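Local coordinates for methylthioribose-1-phosphate isomerase (Saccharomyces cerevisiae, PDB 1W2W), which catalyses the interconversion of methylthioribose-1-phosphate and methylthioribulose-1-phosphate, a step of the methionine salvage pathway, at residues I6-S11 with G60-L65; C181-L186 with Y191-G196; S189-G192 with I198-L201. One frame throughout, in Å; residues are numbered along the deposited sequence.

Interaction 1: I6-S11 with G60-L65; sequences IVFDRS and GSLSVL
I6 and F8 of strand 6-9, an outer strand of the small three-stranded antiparallel sheet in this N-terminal part of the enzyme, pack against L62 in the middle of helix 53-73. The contact is apolar, and the two methyls of L62 divide the work. CD2 sits over the centre of the F8 ring, 3.7 Å from the ring centroid and only 10° off the ring normal, a CH-pi contact; its closest approach to a single ring carbon is 3.8 Å, to F8 CE1. The ring stands against the helix because F8 CG is anti to the backbone N (chi1 172°). Its opposite face, toward the rim, is met by R10 CB. The other methyl, L62 CD1, touches I6 CG2 at 3.7 Å. I6 and F8 are alternate residues of an extended strand, with V7 between them facing away from the helix, so one leucine spans the pair. The arrangement is plain strand-on-helix packing: backbone bonds of V7 with K19 and of D9 with S17 zip the strand to strand 17-21, from which V18 also touches L62, while I144 of helix 129-168 lies against F8. Past F8 the chain leaves the strand through an Asx turn. D9 OD1 accepts both S11 N at 3.0 Å and S11 OG at 2.8 Å, the two donors arriving from one face of the carboxylate. On the helix, S63 OG bonds back to the carbonyl G60 O at 2.8 Å, one turn earlier.

Interaction 2: C181-L186 with Y191-G196; sequences CNTGSL and YGTALG
T183 and S185 supply the acceptors, and Y191, T193 and L195 the backbone N-H donors, of the three hydrogen bonds that join these segments. T193 N reaches T183 O at 2.8 Å, nearly along the C=O axis. T183 OG1, placed between its own backbone N and carbonyl carbon (chi1 57°), takes L195 N at 2.9 Å; with T193 at the N-cap position making no side-chain cap, T183 thus serves the first turn of helix 194-210. S185 OG accepts Y191 N at 2.9 Å. Van der Waals packing fills in between: T183 CB lies 3.4 Å from T193 OG1, the two side chains crossing at about a right angle, and L195 CD2 rests 3.7 Å from G184 CA. Glycines permit this closeness. A CB on G192 would collide with T183 O and G184 CA, and one on G184 with L195 CD2. The chemistry is one-sided, carrying donors from 191-196 to acceptors on 181-186, and it leaves the buried G184 N without a partner; it ties the helix start to the loop of C181, the predicted transition-state stabiliser, whose own backbone N and O are both hydrogen-bonded to polar side-chain groups of a neighbouring chain.

Interaction 3: S189-G192 with I198-L201; sequences SGYG and IRSL
Y191 is hydrogen-bonded to R199 through its carbonyl and to S200 through its phenol. R199 NH1 donates to Y191 O at 2.8 Å with an N-H...O angle of 150°; the oxygen lies in the guanidinium plane, but the nitrogen stands above the carbonyl plane, 45° out of it. At the far end Y191 OH donates to S200 OG at 2.7 Å, the serine oxygen lying at the ring edge and in its plane. Between these bonds the aliphatic part of R199 runs over one face of the ring, CD 4.0 Å above the plane near the rim and CB 3.7 Å from Y191 CZ, the two side chains running antiparallel alongside one another. A chi1 of -159°, which sets Y191 CG opposite the backbone N, swings the ring out to S200. Replacing Y191 with an alanine would probably leave S200 OG without this donor and open a gap beside the R199 side chain. In the second shell, salt bridges from R199 NE and NH2 to acidic side-chain groups of a neighbouring chain fix the rotation of the guanidinium, and S185 OG adds a weak bond to NH1. S200 OG also bonds D156, and G190 O is held by N151. Both residues belong to the long helix 129-168, which also presents M152 to the tyrosine, so the loop 189-192 lies between that helix and helix 194-210, whose I198 packs on V177 and T179 of strand 174-179.

Overall arrangement
From the N terminus, interaction 1 comes first, closing the long excursion from strand 6-9 through the rest of its sheet to helix 53-73. It is complete before interactions 2 and 3 begin, and does not touch them, its centre lying about 20 and 22 Å from theirs. Interaction 2 closes a short loop between the loop after strand 174-179 and the start of helix 194-210. Interaction 3 overlaps it: the chain enters 189-192 before interaction 2 has closed and meets the next turn of that helix, so the two cross and share Y191 and G192. Helix 129-168 runs beside both regions, touching strand 6-9 and the 189-192 loop.

Interaction 1: I6-S11 with G60-L65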
loop_
_atom_site.group_PDB
_atom_site.type_symbol
_atom_site.label_atom_id
_atom_site.label_comp_id
_atom_site.label_asym_id
_atom_site.label_seq_id
_atom_site.Cartn_x
_atom_site.Cartn_y
_atom_site.Cartn_z
ATOM N N ILE A 6 -17.455 17.208 -10.934
ATOM C CA ILE A 6 -17.541 18.567 -11.462
ATOM C C ILE A 6 -19.002 18.903 -11.684
ATOM O O ILE A 6 -19.698 18.188 -12.403
ATOM C CB ILE A 6 -16.738 18.670 -12.782
ATOM C CG1 ILE A 6 -15.246 18.437 -12.503
ATOM C CG2 ILE A 6 -16.955 20.039 -13.453
ATOM C CD1 ILE A 6 -14.448 18.081 -13.753
ATOM N N VAL A 7 -19.468 19.977 -11.057
ATOM C CA VAL A 7 -20.858 20.373 -11.226
ATOM C C VAL A 7 -20.873 21.622 -12.096
ATOM O O VAL A 7 -20.481 22.706 -11.648
ATOM C CB VAL A 7 -21.554 20.619 -9.889
ATOM C CG1 VAL A 7 -23.021 21.009 -10.120
ATOM C CG2 VAL A 7 -21.485 19.349 -9.021
ATOM N N PHE A 8 -21.344 21.428 -13.325
ATOM C CA PHE A 8 -21.314 22.433 -14.388
ATOM C C PHE A 8 -22.749 22.827 -14.723
ATOM O O PHE A 8 -23.471 22.058 -15.354
ATOM C CB PHE A 8 -20.627 21.821 -15.622
ATOM C CG PHE A 8 -20.689 22.682 -16.850
ATOM C CD1 PHE A 8 -20.649 24.064 -16.753
ATOM C CD2 PHE A 8 -20.782 22.105 -18.114
ATOM C CE1 PHE A 8 -20.709 24.858 -17.897
ATOM C CE2 PHE A 8 -20.834 22.883 -19.254
ATOM C CZ PHE A 8 -20.797 24.265 -19.149
ATOM N N ASP A 9 -23.181 24.008 -14.289
ATOM C CA ASP A 9 -24.505 24.489 -14.655
ATOM C C ASP A 9 -24.373 25.314 -15.929
ATOM O O ASP A 9 -23.862 26.439 -15.905
ATOM C CB ASP A 9 -25.059 25.350 -13.520
ATOM C CG ASP A 9 -26.456 25.851 -13.787
ATOM O OD1 ASP A 9 -26.996 25.701 -14.906
ATOM O OD2 ASP A 9 -27.100 26.427 -12.896
ATOM N N ARG A 10 -24.840 24.738 -17.033
ATOM C CA ARG A 10 -24.655 25.314 -18.358
ATOM C C ARG A 10 -25.900 26.065 -18.809
ATOM O O ARG A 10 -25.978 26.537 -19.946
ATOM C CB ARG A 10 -24.311 24.197 -19.345
ATOM C CG ARG A 10 -25.500 23.308 -19.700
ATOM C CD ARG A 10 -25.191 22.262 -20.767
ATOM N NE ARG A 10 -24.223 21.279 -20.288
ATOM C CZ ARG A 10 -23.672 20.343 -21.054
ATOM N NH1 ARG A 10 -23.990 20.266 -22.341
ATOM N NH2 ARG A 10 -22.801 19.489 -20.534
ATOM N N SER A 11 -26.873 26.177 -17.914
ATOM C CA SER A 11 -28.217 26.600 -18.293
ATOM C C SER A 11 -28.266 28.043 -18.795
ATOM O O SER A 11 -29.136 28.400 -19.597
ATOM C CB SER A 11 -29.183 26.405 -17.131
ATOM O OG SER A 11 -28.925 27.333 -16.098
ATOM N N GLY A 60 -9.985 22.260 -16.040
ATOM C CA GLY A 60 -9.075 23.208 -16.677
ATOM C C GLY A 60 -9.772 24.020 -17.763
ATOM O O GLY A 60 -9.724 25.262 -17.760
ATOM N N SER A 61 -10.416 23.311 -18.688
ATOM C CA SER A 61 -11.175 23.927 -19.769
ATOM C C SER A 61 -12.274 24.852 -19.231
ATOM O O SER A 61 -12.415 25.980 -19.687
ATOM C CB SER A 61 -11.779 22.849 -20.674
ATOM O OG SER A 61 -10.750 22.086 -21.284
ATOM N N LEU A 62 -13.046 24.371 -18.263
ATOM C CA LEU A 62 -14.113 25.156 -17.664
ATOM C C LEU A 62 -13.589 26.426 -16.997
ATOM O O LEU A 62 -14.248 27.471 -17.058
ATOM C CB LEU A 62 -14.934 24.329 -16.666
ATOM C CG LEU A 62 -15.891 23.321 -17.297
ATOM C CD1 LEU A 62 -16.431 22.395 -16.217
ATOM C CD2 LEU A 62 -17.044 24.017 -18.000
ATOM N N SER A 63 -12.415 26.349 -16.376
ATOM C CA SER A 63 -11.868 27.511 -15.673
ATOM C C SER A 63 -11.489 28.638 -16.640
ATOM O O SER A 63 -11.506 29.813 -16.260
ATOM C CB SER A 63 -10.691 27.133 -14.761
ATOM O OG SER A 63 -9.486 26.971 -15.495
ATOM N N VAL A 64 -11.149 28.284 -17.876
ATOM C CA VAL A 64 -10.910 29.291 -18.914
ATOM C C VAL A 64 -12.231 29.987 -19.255
ATOM O O VAL A 64 -12.304 31.222 -19.387
ATOM C CB VAL A 64 -10.305 28.652 -20.184
ATOM C CG1 VAL A 64 -9.961 29.733 -21.210
ATOM C CG2 VAL A 64 -9.049 27.857 -19.859
ATOM N N LEU A 65 -13.293 29.201 -19.393
ATOM C CA LEU A 65 -14.600 29.776 -19.691
ATOM C C LEU A 65 -15.108 30.666 -18.555
ATOM O O LEU A 65 -15.588 31.773 -18.804
ATOM C CB LEU A 65 -15.630 28.696 -20.053
ATOM C CG LEU A 65 -17.066 29.193 -20.304
ATOM C CD1 LEU A 65 -17.120 30.143 -21.510
ATOM C CD2 LEU A 65 -18.011 28.017 -20.520
#

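Interaction 2: C181-L186 with Y191-G196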
loop_
_atom_site.group_PDB
_atom_site.type_symbol
_atom_site.label_atom_id
_atom_site.label_comp_id
_atom_site.label_asym_id
_atom_site.label_seq_id
_atom_site.Cartn_x
_atom_site.Cartn_y
_atom_site.Cartn_z
ATOM N N CYS A 181 -6.631 2.631 -8.620
ATOM C CA CYS A 181 -6.859 4.076 -8.673
ATOM C C CYS A 181 -8.357 4.376 -8.667
ATOM O O CYS A 181 -9.160 3.574 -8.166
ATOM C CB CYS A 181 -6.181 4.720 -9.890
ATOM S SG CYS A 181 -5.781 6.483 -9.645
ATOM N N ASN A 182 -8.715 5.532 -9.216
ATOM C CA ASN A 182 -10.117 5.884 -9.387
ATOM C C ASN A 182 -10.344 6.345 -10.824
ATOM O O ASN A 182 -9.708 7.296 -11.304
ATOM C CB ASN A 182 -10.585 6.947 -8.379
ATOM C CG ASN A 182 -12.011 7.413 -8.667
ATOM O OD1 ASN A 182 -12.222 8.450 -9.308
ATOM N ND2 ASN A 182 -12.992 6.628 -8.235
ATOM N N THR A 183 -11.258 5.657 -11.498
ATOM C CA THR A 183 -11.542 5.939 -12.899
ATOM C C THR A 183 -13.042 6.074 -13.130
ATOM O O THR A 183 -13.525 5.829 -14.240
ATOM C CB THR A 183 -10.989 4.825 -13.792
ATOM O OG1 THR A 183 -11.551 3.567 -13.386
ATOM C CG2 THR A 183 -9.475 4.683 -13.599
ATOM N N GLY A 184 -13.773 6.468 -12.092
ATOM C CA GLY A 184 -15.227 6.459 -12.165
ATOM C C GLY A 184 -15.801 7.837 -12.460
ATOM O O GLY A 184 -15.210 8.635 -13.183
ATOM N N SER A 185 -16.967 8.113 -11.891
ATOM C CA SER A 185 -17.579 9.430 -12.042
ATOM C C SER A 185 -16.744 10.493 -11.345
ATOM O O SER A 185 -16.800 11.666 -11.716
ATOM C CB SER A 185 -19.001 9.402 -11.483
ATOM O OG SER A 185 -19.767 8.432 -12.184
ATOM N N LEU A 186 -15.954 10.092 -10.350
ATOM C CA LEU A 186 -15.087 11.062 -9.690
ATOM C C LEU A 186 -13.860 11.482 -10.493
ATOM O O LEU A 186 -13.212 12.472 -10.146
ATOM C CB LEU A 186 -14.698 10.602 -8.278
ATOM C CG LEU A 186 -15.863 10.550 -7.282
ATOM C CD1 LEU A 186 -15.500 9.695 -6.060
ATOM C CD2 LEU A 186 -16.269 11.965 -6.846
ATOM N N TYR A 191 -19.707 8.163 -15.090
ATOM C CA TYR A 191 -19.645 6.768 -15.549
ATOM C C TYR A 191 -18.234 6.139 -15.541
ATOM O O TYR A 191 -18.003 5.106 -14.901
ATOM C CB TYR A 191 -20.331 6.574 -16.902
ATOM C CG TYR A 191 -20.712 5.134 -17.144
ATOM C CD1 TYR A 191 -21.847 4.598 -16.550
ATOM C CD2 TYR A 191 -19.931 4.309 -17.944
ATOM C CE1 TYR A 191 -22.208 3.288 -16.755
ATOM C CE2 TYR A 191 -20.279 2.991 -18.157
ATOM C CZ TYR A 191 -21.419 2.485 -17.552
ATOM O OH TYR A 191 -21.809 1.183 -17.733
ATOM N N GLY A 192 -17.282 6.768 -16.226
ATOM C CA GLY A 192 -15.884 6.426 -16.014
ATOM C C GLY A 192 -15.318 5.534 -17.110
ATOM O O GLY A 192 -16.025 5.136 -18.045
ATOM N N THR A 193 -14.037 5.212 -16.967
ATOM C CA THR A 193 -13.317 4.452 -17.977
ATOM C C THR A 193 -13.185 3.014 -17.494
ATOM O O THR A 193 -14.073 2.219 -17.764
ATOM C CB THR A 193 -11.974 5.100 -18.323
ATOM O OG1 THR A 193 -11.170 5.249 -17.138
ATOM C CG2 THR A 193 -12.207 6.520 -18.820
ATOM N N ALA A 194 -12.128 2.661 -16.771
ATOM C CA ALA A 194 -12.067 1.288 -16.258
ATOM C C ALA A 194 -13.282 0.987 -15.366
ATOM O O ALA A 194 -13.865 -0.090 -15.456
ATOM C CB ALA A 194 -10.745 1.010 -15.524
ATOM N N LEU A 195 -13.674 1.924 -14.506
ATOM C CA LEU A 195 -14.856 1.695 -13.672
ATOM C C LEU A 195 -16.126 1.663 -14.524
ATOM O O LEU A 195 -17.102 1.023 -14.140
ATOM C CB LEU A 195 -14.986 2.704 -12.522
ATOM C CG LEU A 195 -15.882 2.230 -11.366
ATOM C CD1 LEU A 195 -15.241 1.049 -10.636
ATOM C CD2 LEU A 195 -16.138 3.373 -10.390
ATOM N N GLY A 196 -16.097 2.330 -15.675
ATOM C CA GLY A 196 -17.177 2.234 -16.653
ATOM C C GLY A 196 -17.390 0.809 -17.139
ATOM O O GLY A 196 -18.516 0.314 -17.217
#

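Interaction 3: S189-G192 with I198-L201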
loop_
_atom_site.group_PDB
_atom_site.type_symbol
_atom_site.label_atom_id
_atom_site.label_comp_id
_atom_site.label_asym_id
_atom_site.label_seq_id
_atom_site.Cartn_x
_atom_site.Cartn_y
_atom_site.Cartn_z
ATOM N N SER A 189 -16.390 12.958 -16.467
ATOM C CA SER A 189 -17.661 13.667 -16.484
ATOM C C SER A 189 -18.762 12.772 -15.907
ATOM O O SER A 189 -19.908 13.222 -15.737
ATOM C CB SER A 189 -18.026 14.081 -17.920
ATOM O OG SER A 189 -18.282 12.921 -18.702
ATOM N N GLY A 190 -18.433 11.513 -15.611
ATOM C CA GLY A 190 -19.434 10.563 -15.150
ATOM C C GLY A 190 -19.303 9.202 -15.812
ATOM O O GLY A 190 -18.842 9.106 -16.945
ATOM N N TYR A 191 -19.707 8.163 -15.090
ATOM C CA TYR A 191 -19.645 6.768 -15.549
ATOM C C TYR A 191 -18.234 6.139 -15.541
ATOM O O TYR A 191 -18.003 5.106 -14.901
ATOM C CB TYR A 191 -20.331 6.574 -16.902
ATOM C CG TYR A 191 -20.712 5.134 -17.144
ATOM C CD1 TYR A 191 -21.847 4.598 -16.550
ATOM C CD2 TYR A 191 -19.931 4.309 -17.944
ATOM C CE1 TYR A 191 -22.208 3.288 -16.755
ATOM C CE2 TYR A 191 -20.279 2.991 -18.157
ATOM C CZ TYR A 191 -21.419 2.485 -17.552
ATOM O OH TYR A 191 -21.809 1.183 -17.733
ATOM N N GLY A 192 -17.282 6.768 -16.226
ATOM C CA GLY A 192 -15.884 6.426 -16.014
ATOM C C GLY A 192 -15.318 5.534 -17.110
ATOM O O GLY A 192 -16.025 5.136 -18.045
ATOM N N ILE A 198 -16.470 -1.858 -15.577
ATOM C CA ILE A 198 -16.969 -2.596 -14.425
ATOM C C ILE A 198 -18.470 -2.339 -14.231
ATOM O O ILE A 198 -19.248 -3.270 -13.955
ATOM C CB ILE A 198 -16.112 -2.234 -13.194
ATOM C CG1 ILE A 198 -14.756 -2.953 -13.302
ATOM C CG2 ILE A 198 -16.827 -2.571 -11.879
ATOM C CD1 ILE A 198 -13.670 -2.277 -12.452
ATOM N N ARG A 199 -18.889 -1.089 -14.413
ATOM C CA ARG A 199 -20.310 -0.779 -14.329
ATOM C C ARG A 199 -21.127 -1.495 -15.391
ATOM O O ARG A 199 -22.228 -1.979 -15.105
ATOM C CB ARG A 199 -20.553 0.730 -14.383
ATOM C CG ARG A 199 -20.227 1.408 -13.071
ATOM C CD ARG A 199 -20.204 2.933 -13.154
ATOM N NE ARG A 199 -20.304 3.506 -11.811
ATOM C CZ ARG A 199 -19.714 4.631 -11.426
ATOM N NH1 ARG A 199 -18.973 5.323 -12.288
ATOM N NH2 ARG A 199 -19.878 5.070 -10.183
ATOM N N SER A 200 -20.603 -1.552 -16.612
ATOM C CA SER A 200 -21.271 -2.284 -17.691
ATOM C C SER A 200 -21.347 -3.777 -17.408
ATOM O O SER A 200 -22.391 -4.415 -17.632
ATOM C CB SER A 200 -20.581 -2.039 -19.032
ATOM O OG SER A 200 -20.743 -0.682 -19.420
ATOM N N LEU A 201 -20.248 -4.330 -16.903
ATOM C CA LEU A 201 -20.243 -5.724 -16.476
ATOM C C LEU A 201 -21.277 -5.984 -15.378
ATOM O O LEU A 201 -21.942 -7.030 -15.360
ATOM C CB LEU A 201 -18.838 -6.140 -16.036
ATOM C CG LEU A 201 -17.842 -6.401 -17.178
ATOM C CD1 LEU A 201 -16.436 -6.584 -16.597
ATOM C CD2 LEU A 201 -18.245 -7.655 -17.986
#